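Local coordinates for protein beta-galactosidase (Bacillus circulans subsp. alkalophilus, PDB 3TTY) that catalyses the hydrolysis of terminal non-reducing beta-D-galactose residues in beta-galactosides, using a TIM-barrel active site that binds galactose, at residues G173-N179 and F191-I197; V99-G103 and N201-W207; N210-Q215 and E412-G416; L219-R223 and E406-A410. All blocks are in the same frame, centred on the assembly; numbering follows the deposited sequence.

Contact 1: G173-N179 and F191-I197; sequences GTLEALN and FYDWDEI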
# COMPACT_ATOMS: atom_id res chain seq x y z
N GLY A 173 12.35 -25.35 -28.91
CA GLY A 173 12.36 -26.60 -29.65
C GLY A 173 12.10 -27.83 -28.80
O GLY A 173 11.24 -28.65 -29.13
N THR A 174 12.85 -27.98 -27.72
CA THR A 174 12.71 -29.15 -26.87
C THR A 174 12.56 -28.76 -25.40
O THR A 174 13.02 -27.70 -24.99
CB THR A 174 13.95 -30.07 -26.96
OG1 THR A 174 15.10 -29.34 -26.51
CG2 THR A 174 14.17 -30.55 -28.38
N LEU A 175 11.96 -29.63 -24.61
CA LEU A 175 11.96 -29.42 -23.17
C LEU A 175 13.38 -29.34 -22.62
O LEU A 175 13.65 -28.64 -21.64
CB LEU A 175 11.16 -30.50 -22.45
CG LEU A 175 9.65 -30.33 -22.58
CD1 LEU A 175 8.98 -31.51 -21.92
CD2 LEU A 175 9.19 -29.01 -21.96
N GLU A 176 14.30 -30.06 -23.24
CA GLU A 176 15.65 -30.06 -22.71
C GLU A 176 16.25 -28.65 -22.81
O GLU A 176 16.88 -28.16 -21.87
CB GLU A 176 16.53 -31.10 -23.41
CG GLU A 176 17.86 -31.33 -22.73
CD GLU A 176 18.68 -32.43 -23.39
OE1 GLU A 176 18.11 -33.53 -23.64
OE2 GLU A 176 19.88 -32.20 -23.67
N ALA A 177 16.02 -27.98 -23.94
CA ALA A 177 16.53 -26.63 -24.13
C ALA A 177 15.77 -25.65 -23.24
O ALA A 177 16.35 -24.70 -22.72
CB ALA A 177 16.45 -26.21 -25.60
N LEU A 178 14.48 -25.88 -23.07
CA LEU A 178 13.71 -25.02 -22.18
C LEU A 178 14.21 -25.13 -20.74
O LEU A 178 14.51 -24.13 -20.09
CB LEU A 178 12.21 -25.34 -22.26
CG LEU A 178 11.42 -24.44 -21.30
CD1 LEU A 178 10.45 -23.54 -22.03
CD2 LEU A 178 10.71 -25.26 -20.22
N ASN A 179 14.31 -26.36 -20.24
CA ASN A 179 14.75 -26.56 -18.87
C ASN A 179 16.11 -25.93 -18.60
O ASN A 179 16.36 -25.45 -17.49
CB ASN A 179 14.72 -28.05 -18.49
CG ASN A 179 13.34 -28.53 -18.11
OD1 ASN A 179 12.64 -27.87 -17.32
ND2 ASN A 179 12.92 -29.65 -18.67
N PHE A 191 10.49 -29.44 -15.91
CA PHE A 191 9.28 -29.69 -16.68
C PHE A 191 9.41 -30.96 -17.52
O PHE A 191 10.39 -31.13 -18.24
CB PHE A 191 8.99 -28.49 -17.56
CG PHE A 191 8.57 -27.29 -16.78
CD1 PHE A 191 7.35 -27.28 -16.13
CD2 PHE A 191 9.39 -26.19 -16.68
CE1 PHE A 191 6.96 -26.19 -15.40
CE2 PHE A 191 9.00 -25.10 -15.93
CZ PHE A 191 7.78 -25.10 -15.30
N TYR A 192 8.42 -31.84 -17.44
CA TYR A 192 8.42 -33.06 -18.25
C TYR A 192 7.39 -33.00 -19.37
O TYR A 192 7.35 -33.87 -20.23
CB TYR A 192 8.16 -34.30 -17.38
CG TYR A 192 9.31 -34.64 -16.47
CD1 TYR A 192 10.49 -35.17 -16.99
CD2 TYR A 192 9.23 -34.44 -15.09
CE1 TYR A 192 11.56 -35.50 -16.16
CE2 TYR A 192 10.29 -34.76 -14.25
CZ TYR A 192 11.46 -35.30 -14.80
OH TYR A 192 12.52 -35.62 -13.99
N ASP A 193 6.57 -31.95 -19.35
CA ASP A 193 5.59 -31.71 -20.41
C ASP A 193 5.28 -30.22 -20.54
O ASP A 193 5.31 -29.50 -19.54
CB ASP A 193 4.30 -32.49 -20.15
CG ASP A 193 3.30 -32.34 -21.28
OD1 ASP A 193 3.66 -32.62 -22.44
OD2 ASP A 193 2.16 -31.91 -21.00
N TRP A 194 4.99 -29.76 -21.75
CA TRP A 194 4.74 -28.33 -21.95
C TRP A 194 3.53 -27.84 -21.14
O TRP A 194 3.51 -26.71 -20.64
CB TRP A 194 4.56 -28.01 -23.43
CG TRP A 194 5.71 -28.42 -24.28
CD1 TRP A 194 5.83 -29.58 -24.97
CD2 TRP A 194 6.91 -27.67 -24.54
NE1 TRP A 194 7.03 -29.61 -25.64
CE2 TRP A 194 7.71 -28.45 -25.39
CE3 TRP A 194 7.38 -26.42 -24.13
CZ2 TRP A 194 8.96 -28.02 -25.85
CZ3 TRP A 194 8.62 -26.00 -24.59
CH2 TRP A 194 9.40 -26.80 -25.44
N ASP A 195 2.51 -28.69 -21.00
CA ASP A 195 1.31 -28.28 -20.30
C ASP A 195 1.52 -28.06 -18.80
O ASP A 195 0.62 -27.59 -18.12
CB ASP A 195 0.16 -29.27 -20.52
CG ASP A 195 -0.46 -29.13 -21.90
OD1 ASP A 195 -1.30 -29.98 -22.27
OD2 ASP A 195 -0.10 -28.16 -22.60
N GLU A 196 2.71 -28.41 -18.29
CA GLU A 196 3.03 -28.19 -16.88
C GLU A 196 3.45 -26.74 -16.61
O GLU A 196 3.50 -26.28 -15.47
CB GLU A 196 4.14 -29.13 -16.46
CG GLU A 196 3.71 -30.58 -16.35
CD GLU A 196 4.88 -31.53 -16.36
OE1 GLU A 196 6.03 -31.07 -16.18
OE2 GLU A 196 4.65 -32.75 -16.55
N ILE A 197 3.79 -26.03 -17.69
CA ILE A 197 4.20 -24.64 -17.65
C ILE A 197 2.97 -23.73 -17.50
O ILE A 197 1.99 -23.90 -18.23
CB ILE A 197 4.93 -24.28 -18.96
CG1 ILE A 197 6.16 -25.16 -19.12
CG2 ILE A 197 5.27 -22.80 -19.02
CD1 ILE A 197 6.70 -25.21 -20.54
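L175 sets its CD2 methyl over the face of the W194 indole, 3.7 Å from the centroid of the six-membered ring and 10° off the ring normal, a CH-pi contact. Its other methyl, CD1, goes to the backbone instead and stops 3.3 Å from Y192 O. W194 brings CZ2 to within 3.6 Å of L175 N, so the far end of the indole lies against the start of the helix. One turn deeper, L178 has CG anti to its backbone N (chi1 179°), which carries the branch between two aromatic rings: CD1 meets W194 CZ3 at 4.0 Å, while CD2 lies 3.9 Å from F191 CD2 and touches I197 CD1 tip to tip. The polar end belongs to N179, whose amide grips both polar backbone atoms, N and O, of F191. OD1 accepts from F191 N at 3.0 Å, and ND2 gives to F191 O at 3.0 Å on an in-plane lone pair. This pair of bonds fixes the amide's rotation, and T184 OG1 is a further partner of OD1. Behind this shell, T174, at the N-cap, accepts from A177 N with its OG1, and E196 OE1 takes Y192 N at 2.8 Å, steadying the loop before its 3-10 turn. Y192 OH bonds A48 O of the second subunit. L178 and W194 both rest on L168 of helix 158-172, so the contact ties helix 175-181 and the following loop to that helix.

Contact 2: V99-G103 and N201-W207; sequences VDYEG and NALSEEW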
# COMPACT_ATOMS: atom_id res chain seq x y z
N VAL A 99 -7.73 -11.79 -18.41
CA VAL A 99 -7.59 -12.23 -17.04
C VAL A 99 -6.38 -11.48 -16.47
O VAL A 99 -5.32 -11.41 -17.11
CB VAL A 99 -7.43 -13.75 -16.97
CG1 VAL A 99 -6.86 -14.19 -15.62
CG2 VAL A 99 -8.77 -14.40 -17.22
N ASP A 100 -6.56 -10.86 -15.31
CA ASP A 100 -5.51 -9.98 -14.83
C ASP A 100 -4.42 -10.68 -14.04
O ASP A 100 -4.45 -11.89 -13.81
CB ASP A 100 -6.09 -8.78 -14.06
CG ASP A 100 -6.82 -9.19 -12.79
OD1 ASP A 100 -6.41 -10.18 -12.15
OD2 ASP A 100 -7.81 -8.50 -12.43
N TYR A 101 -3.44 -9.89 -13.64
CA TYR A 101 -2.29 -10.35 -12.87
C TYR A 101 -2.72 -11.05 -11.58
O TYR A 101 -1.99 -11.89 -11.06
CB TYR A 101 -1.39 -9.14 -12.60
CG TYR A 101 -0.15 -9.42 -11.79
CD1 TYR A 101 1.02 -9.85 -12.40
CD2 TYR A 101 -0.14 -9.21 -10.41
CE1 TYR A 101 2.17 -10.08 -11.65
CE2 TYR A 101 0.99 -9.44 -9.66
CZ TYR A 101 2.15 -9.88 -10.28
OH TYR A 101 3.28 -10.09 -9.53
N GLU A 102 -3.91 -10.74 -11.08
CA GLU A 102 -4.38 -11.38 -9.86
C GLU A 102 -5.18 -12.64 -10.15
O GLU A 102 -5.70 -13.27 -9.23
CB GLU A 102 -5.21 -10.41 -8.99
CG GLU A 102 -4.58 -9.02 -8.79
CD GLU A 102 -3.38 -9.02 -7.86
OE1 GLU A 102 -3.18 -10.00 -7.11
OE2 GLU A 102 -2.61 -8.03 -7.89
N GLY A 103 -5.29 -13.01 -11.42
CA GLY A 103 -5.99 -14.22 -11.84
C GLY A 103 -7.48 -14.02 -12.13
O GLY A 103 -8.20 -14.98 -12.44
N ASN A 201 2.07 -15.11 -12.84
CA ASN A 201 1.41 -13.97 -12.21
C ASN A 201 1.25 -14.26 -10.72
O ASN A 201 1.98 -15.09 -10.18
CB ASN A 201 0.07 -13.64 -12.90
CG ASN A 201 -0.94 -14.76 -12.79
OD1 ASN A 201 -0.73 -15.74 -12.09
ND2 ASN A 201 -2.07 -14.61 -13.49
N ALA A 202 0.32 -13.60 -10.06
CA ALA A 202 0.20 -13.75 -8.61
C ALA A 202 -0.20 -15.16 -8.16
O ALA A 202 -0.06 -15.50 -6.99
CB ALA A 202 -0.77 -12.70 -8.04
N LEU A 203 -0.72 -15.98 -9.07
CA LEU A 203 -1.11 -17.33 -8.72
C LEU A 203 0.08 -18.29 -8.78
O LEU A 203 -0.01 -19.40 -8.28
CB LEU A 203 -2.23 -17.85 -9.65
CG LEU A 203 -3.56 -17.08 -9.72
CD1 LEU A 203 -4.57 -17.73 -10.69
CD2 LEU A 203 -4.18 -16.90 -8.34
N SER A 204 1.19 -17.86 -9.37
CA SER A 204 2.27 -18.79 -9.70
C SER A 204 3.66 -18.35 -9.24
O SER A 204 4.01 -18.59 -8.11
CB SER A 204 2.24 -19.13 -11.20
OG SER A 204 2.25 -17.95 -11.99
N GLU A 205 4.44 -17.69 -10.11
CA GLU A 205 5.82 -17.33 -9.77
C GLU A 205 6.02 -15.88 -9.31
O GLU A 205 7.09 -15.52 -8.85
CB GLU A 205 6.74 -17.56 -10.97
CG GLU A 205 6.80 -18.98 -11.49
CD GLU A 205 7.46 -19.96 -10.51
OE1 GLU A 205 7.63 -21.13 -10.90
OE2 GLU A 205 7.78 -19.57 -9.37
N GLU A 206 5.00 -15.04 -9.47
CA GLU A 206 5.22 -13.60 -9.30
C GLU A 206 4.42 -13.03 -8.16
O GLU A 206 3.43 -13.61 -7.72
CB GLU A 206 4.90 -12.84 -10.60
CG GLU A 206 5.92 -13.14 -11.70
CD GLU A 206 5.76 -12.27 -12.94
OE1 GLU A 206 6.38 -12.60 -13.97
OE2 GLU A 206 5.03 -11.25 -12.90
N TRP A 207 4.88 -11.89 -7.66
CA TRP A 207 4.11 -11.16 -6.66
C TRP A 207 4.51 -9.70 -6.66
O TRP A 207 5.57 -9.34 -7.18
CB TRP A 207 4.28 -11.77 -5.27
CG TRP A 207 5.68 -11.64 -4.67
CD1 TRP A 207 6.10 -10.72 -3.74
CD2 TRP A 207 6.83 -12.47 -4.95
NE1 TRP A 207 7.42 -10.93 -3.42
CE2 TRP A 207 7.89 -12.00 -4.15
CE3 TRP A 207 7.05 -13.56 -5.80
CZ2 TRP A 207 9.17 -12.57 -4.18
CZ3 TRP A 207 8.32 -14.14 -5.82
CH2 TRP A 207 9.36 -13.64 -5.01
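Y101 and A202 join two type I turns, D100-G103 and N201-S204, through one backbone bond: A202 N gives to Y101 O at 3.0 Å, nearly along the C=O axis. Each turn opens with an Asx turn, D100 OD1 taking E102 N and N201 OD1 taking L203 N. Both belong to excursions from the TIM barrel, one between strands 75-79 and 142-146, the other between 142-146 and 249-253. The N201 side chain is about 10 Å from the zinc ion held by C115, C155, C157 and C160.

Y101 has the largest share of the contact, through its ring as well as its carbonyl. With CG anti to the backbone N (chi1 179°) the ring lies across the second turn, one face over A202 N and CE2 4.0 Å from A202 CB. E206 comes in at the edge, OE2 in the ring plane and 3.3 Å from Y101 CE1; its other oxygen, OE1, is held by S218 and R222. The Y101 hydroxyl bonds G209 N, beyond the short strand 206-207. N201 slides past the ring and packs CB 3.3 Å from Y101 O. E102 OE1, 3.7 Å from A202 CB, forms a salt bridge with R104 of the second subunit. G103 faces L203, where a side chain on it would clash with CD1, and at its backbone angles a CB would also jam against the carbonyl O of E102. N201 O, which closes the second turn, is gripped from opposite faces of its plane, by S204 N at 3.0 Å and, from beyond the turn, E206 N at 3.1 Å.

Contact 3: N210-Q215 and E412-G416; sequences NRTNFQ and ELSSG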
# COMPACT_ATOMS: atom_id res chain seq x y z
N ASN A 210 6.26 -6.84 -9.61
CA ASN A 210 7.59 -6.87 -10.23
C ASN A 210 8.56 -7.89 -9.63
O ASN A 210 9.75 -7.87 -9.95
CB ASN A 210 8.23 -5.48 -10.21
CG ASN A 210 8.36 -4.89 -8.79
OD1 ASN A 210 8.41 -3.67 -8.63
ND2 ASN A 210 8.41 -5.75 -7.77
N ARG A 211 8.07 -8.77 -8.76
CA ARG A 211 8.94 -9.76 -8.13
C ARG A 211 8.65 -11.14 -8.73
O ARG A 211 7.51 -11.41 -9.13
CB ARG A 211 8.71 -9.79 -6.62
CG ARG A 211 9.85 -9.24 -5.77
CD ARG A 211 10.09 -7.77 -5.98
NE ARG A 211 10.67 -7.49 -7.28
CZ ARG A 211 11.98 -7.52 -7.55
NH1 ARG A 211 12.85 -7.83 -6.59
NH2 ARG A 211 12.42 -7.26 -8.77
N THR A 212 9.65 -12.01 -8.77
CA THR A 212 9.47 -13.34 -9.34
C THR A 212 10.46 -14.35 -8.77
O THR A 212 11.58 -13.99 -8.41
CB THR A 212 9.62 -13.32 -10.87
OG1 THR A 212 9.10 -14.54 -11.43
CG2 THR A 212 11.08 -13.16 -11.27
N ASN A 213 10.04 -15.61 -8.70
CA ASN A 213 10.91 -16.71 -8.30
C ASN A 213 11.74 -17.23 -9.47
O ASN A 213 12.82 -17.79 -9.28
CB ASN A 213 10.06 -17.85 -7.76
CG ASN A 213 9.35 -17.49 -6.48
OD1 ASN A 213 9.93 -16.91 -5.57
ND2 ASN A 213 8.08 -17.83 -6.41
N PHE A 214 11.22 -17.05 -10.68
CA PHE A 214 11.83 -17.60 -11.89
C PHE A 214 11.91 -16.56 -13.00
O PHE A 214 11.00 -16.48 -13.83
CB PHE A 214 11.05 -18.84 -12.36
CG PHE A 214 11.67 -20.12 -11.91
CD1 PHE A 214 11.51 -20.56 -10.61
CD2 PHE A 214 12.48 -20.85 -12.77
CE1 PHE A 214 12.13 -21.73 -10.18
CE2 PHE A 214 13.10 -22.01 -12.35
CZ PHE A 214 12.92 -22.45 -11.05
N GLN A 215 12.99 -15.78 -13.05
CA GLN A 215 13.02 -14.65 -13.98
C GLN A 215 12.95 -15.09 -15.45
O GLN A 215 12.40 -14.38 -16.29
CB GLN A 215 14.15 -13.63 -13.72
CG GLN A 215 15.14 -13.91 -12.59
CD GLN A 215 14.52 -13.99 -11.20
OE1 GLN A 215 14.17 -15.07 -10.74
NE2 GLN A 215 14.44 -12.85 -10.50
N GLU A 412 14.54 -5.39 -13.97
CA GLU A 412 13.43 -5.09 -13.07
C GLU A 412 12.86 -6.34 -12.40
O GLU A 412 12.21 -6.24 -11.36
CB GLU A 412 12.35 -4.29 -13.79
CG GLU A 412 12.83 -2.90 -14.20
CD GLU A 412 11.74 -2.05 -14.87
OE1 GLU A 412 10.61 -2.55 -15.04
OE2 GLU A 412 12.05 -0.89 -15.23
N LEU A 413 13.09 -7.50 -12.99
CA LEU A 413 12.60 -8.76 -12.43
C LEU A 413 13.62 -9.39 -11.49
O LEU A 413 13.29 -10.30 -10.72
CB LEU A 413 12.25 -9.75 -13.54
CG LEU A 413 11.00 -9.43 -14.33
CD1 LEU A 413 11.03 -10.08 -15.72
CD2 LEU A 413 9.81 -9.91 -13.54
N SER A 414 14.85 -8.92 -11.58
CA SER A 414 15.95 -9.47 -10.81
C SER A 414 15.69 -9.39 -9.30
O SER A 414 15.20 -8.37 -8.79
CB SER A 414 17.25 -8.74 -11.15
OG SER A 414 18.36 -9.36 -10.51
N SER A 415 16.03 -10.46 -8.60
CA SER A 415 16.01 -10.44 -7.14
C SER A 415 17.37 -9.98 -6.60
O SER A 415 18.30 -10.78 -6.47
CB SER A 415 15.64 -11.82 -6.59
OG SER A 415 15.86 -11.88 -5.18
N GLY A 416 17.47 -8.69 -6.28
CA GLY A 416 18.74 -8.07 -5.94
C GLY A 416 19.38 -7.55 -7.21
O GLY A 416 18.88 -7.83 -8.31
O HOH W 1 12.18 -10.74 -8.01
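R211 turns its guanidinium onto two carbonyls at the C-terminal end of helix 405-413, E412 O and, just past the helix, S414 O. Bends at chi2 and chi3 (66° and -71°) fold the chain back, since its CB starts out away from that helix. NH2 gives to S414 O at 3.0 Å, with a weak bond to E412 O at 2.8 Å, and it also reaches N210 O within its own segment. A lysine in its place would probably leave E412 O or S414 O without its donor.

L413 is the apolar piece. Its CD2 lies 4.2 Å from T212 CG2, and the side chain continues onto S218 and R222 of helix 215-243. Its carbonyl is drawn in as well: a water over the face of the R211 guanidinium accepts from T212 N at 2.9 Å and donates to L413 O at 3.0 Å. Q215 comes from the other end of its segment, bent at chi2, placing NE2 2.8 Å from L413 O.

S415 OG bonds N314 of the second subunit. A cationic group set against the carbonyl end of a helix suits the helix dipole, so this seam between barrel and trimerisation regions probably gains electrostatically.

Contact 4: L219-R223 and E406-A410; sequences LDYRR and ENRWA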
# COMPACT_ATOMS: atom_id res chain seq x y z
N LEU A 219 10.52 -13.27 -17.85
CA LEU A 219 11.13 -12.58 -18.97
C LEU A 219 10.50 -13.02 -20.29
O LEU A 219 10.08 -12.18 -21.08
CB LEU A 219 12.64 -12.82 -18.99
CG LEU A 219 13.47 -12.17 -20.09
CD1 LEU A 219 13.16 -10.69 -20.19
CD2 LEU A 219 14.97 -12.40 -19.84
N ASP A 220 10.44 -14.33 -20.52
CA ASP A 220 9.80 -14.89 -21.71
C ASP A 220 8.34 -14.56 -21.84
O ASP A 220 7.84 -14.41 -22.95
CB ASP A 220 9.98 -16.42 -21.78
CG ASP A 220 11.36 -16.82 -22.25
OD1 ASP A 220 11.70 -18.02 -22.15
OD2 ASP A 220 12.12 -15.93 -22.70
N TYR A 221 7.62 -14.47 -20.74
CA TYR A 221 6.20 -14.17 -20.85
C TYR A 221 5.98 -12.73 -21.33
O TYR A 221 5.09 -12.45 -22.15
CB TYR A 221 5.47 -14.44 -19.53
CG TYR A 221 3.98 -14.58 -19.72
CD1 TYR A 221 3.43 -15.76 -20.22
CD2 TYR A 221 3.13 -13.52 -19.42
CE1 TYR A 221 2.06 -15.88 -20.40
CE2 TYR A 221 1.76 -13.63 -19.59
CZ TYR A 221 1.24 -14.81 -20.09
OH TYR A 221 -0.11 -14.91 -20.27
N ARG A 222 6.83 -11.82 -20.85
CA ARG A 222 6.78 -10.44 -21.31
C ARG A 222 7.14 -10.35 -22.80
O ARG A 222 6.49 -9.62 -23.55
CB ARG A 222 7.66 -9.54 -20.43
CG ARG A 222 7.02 -9.25 -19.07
CD ARG A 222 8.04 -8.97 -17.97
NE ARG A 222 7.38 -8.64 -16.70
CZ ARG A 222 6.83 -9.53 -15.88
NH1 ARG A 222 6.86 -10.83 -16.18
NH2 ARG A 222 6.24 -9.14 -14.75
N ARG A 223 8.14 -11.11 -23.25
CA ARG A 223 8.42 -11.16 -24.69
C ARG A 223 7.16 -11.61 -25.43
O ARG A 223 6.76 -11.02 -26.42
CB ARG A 223 9.56 -12.12 -25.01
CG ARG A 223 10.89 -11.77 -24.39
CD ARG A 223 11.94 -12.84 -24.67
NE ARG A 223 13.29 -12.29 -24.59
CZ ARG A 223 14.30 -12.83 -23.92
NH1 ARG A 223 14.14 -13.97 -23.26
NH2 ARG A 223 15.49 -12.22 -23.92
N GLU A 406 14.52 -5.57 -23.16
CA GLU A 406 14.71 -6.92 -22.62
C GLU A 406 15.69 -6.83 -21.46
O GLU A 406 15.51 -7.46 -20.42
CB GLU A 406 15.20 -7.90 -23.68
CG GLU A 406 14.15 -8.21 -24.76
CD GLU A 406 14.59 -9.27 -25.76
OE1 GLU A 406 15.79 -9.32 -26.11
OE2 GLU A 406 13.73 -10.06 -26.21
N ASN A 407 16.72 -6.02 -21.65
CA ASN A 407 17.62 -5.70 -20.54
C ASN A 407 16.83 -5.10 -19.37
O ASN A 407 17.05 -5.47 -18.21
CB ASN A 407 18.68 -4.71 -21.02
CG ASN A 407 19.66 -4.34 -19.93
OD1 ASN A 407 20.15 -5.20 -19.21
ND2 ASN A 407 19.95 -3.04 -19.81
N ARG A 408 15.92 -4.18 -19.68
CA ARG A 408 15.08 -3.56 -18.66
C ARG A 408 14.25 -4.58 -17.88
O ARG A 408 14.24 -4.58 -16.65
CB ARG A 408 14.15 -2.51 -19.29
CG ARG A 408 13.20 -1.88 -18.29
CD ARG A 408 12.51 -0.63 -18.85
NE ARG A 408 11.67 0.04 -17.86
CZ ARG A 408 10.96 1.14 -18.11
NH1 ARG A 408 10.98 1.69 -19.31
NH2 ARG A 408 10.21 1.68 -17.16
N TRP A 409 13.54 -5.44 -18.60
CA TRP A 409 12.73 -6.49 -17.97
C TRP A 409 13.55 -7.38 -17.03
O TRP A 409 13.14 -7.64 -15.89
CB TRP A 409 12.08 -7.36 -19.04
CG TRP A 409 11.04 -6.65 -19.86
CD1 TRP A 409 10.34 -5.53 -19.52
CD2 TRP A 409 10.60 -7.02 -21.17
NE1 TRP A 409 9.49 -5.18 -20.54
CE2 TRP A 409 9.63 -6.08 -21.56
CE3 TRP A 409 10.94 -8.05 -22.06
CZ2 TRP A 409 8.97 -6.15 -22.79
CZ3 TRP A 409 10.30 -8.11 -23.27
CH2 TRP A 409 9.32 -7.17 -23.63
N ALA A 410 14.69 -7.86 -17.51
CA ALA A 410 15.55 -8.69 -16.67
C ALA A 410 16.03 -7.94 -15.42
O ALA A 410 15.97 -8.48 -14.30
CB ALA A 410 16.73 -9.23 -17.47
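R223, extended from CG to NE, carries its guanidinium out to E406 as the charged link between the two helices. NE gives to E406 OE2 at 2.8 Å in an almost straight bond (170°); the acceptor lies in the guanidinium plane, but the donor comes from above the carboxylate plane, 66° out of it. NH1 gives to D220 OD2 at 2.9 Å, with OD2 in the guanidinium plane. D220, R223 and E406 thus form a salt-bridge network, which K465 extends at E406 OE1; NH2 separately gives to E493 O. A methionine in place of the arginine removes the shared cation, which would probably leave D220 OD2 without this partner and E406 held by K465 alone among these charges.

These bonds sit on a helix-helix packing: the segment axes come within 10.1 Å and run at 141°, roughly antiparallel. Helix 215-243 leads into barrel strand 249-253, and helix 405-413 follows strand 399-402 of the trimerisation region.

The aromatic contacts centre on W409. R222 CB stands over the middle of its six-membered ring, 3.9 Å from the centroid, a CH-pi contact. The aliphatic chain of R223 packs here too, CG 3.9 Å from W409 CZ3. W409 NE1 is bonded to P258 O.

The apolar contacts are made by L219. Its CD1 lies at the indole edge, 3.9 Å from W409 CE3, and its CD2 lies 4.3 Å from A410 CB.

Contact 4 is the deepest of the four and touches no other subunit, whereas contacts 1, 2 and 3 all meet the second one. Contacts 1 and 2 are both partly buried: contact 1, farthest from the chain centre, pairs aromatic packing with one side-chain amide, while contact 2 relies on turns and a tyrosine ring. Contacts 3 and 4 share helix 405-413 and join the barrel and trimerisation regions, but contact 3 uses carbonyls at and just past the helix end and water where contact 4 uses a charge network. Contacts 2 and 3 meet in the two-stranded sheet of 206-207 and 211-212, and E206 of contact 2 bridges to R222 of contact 4.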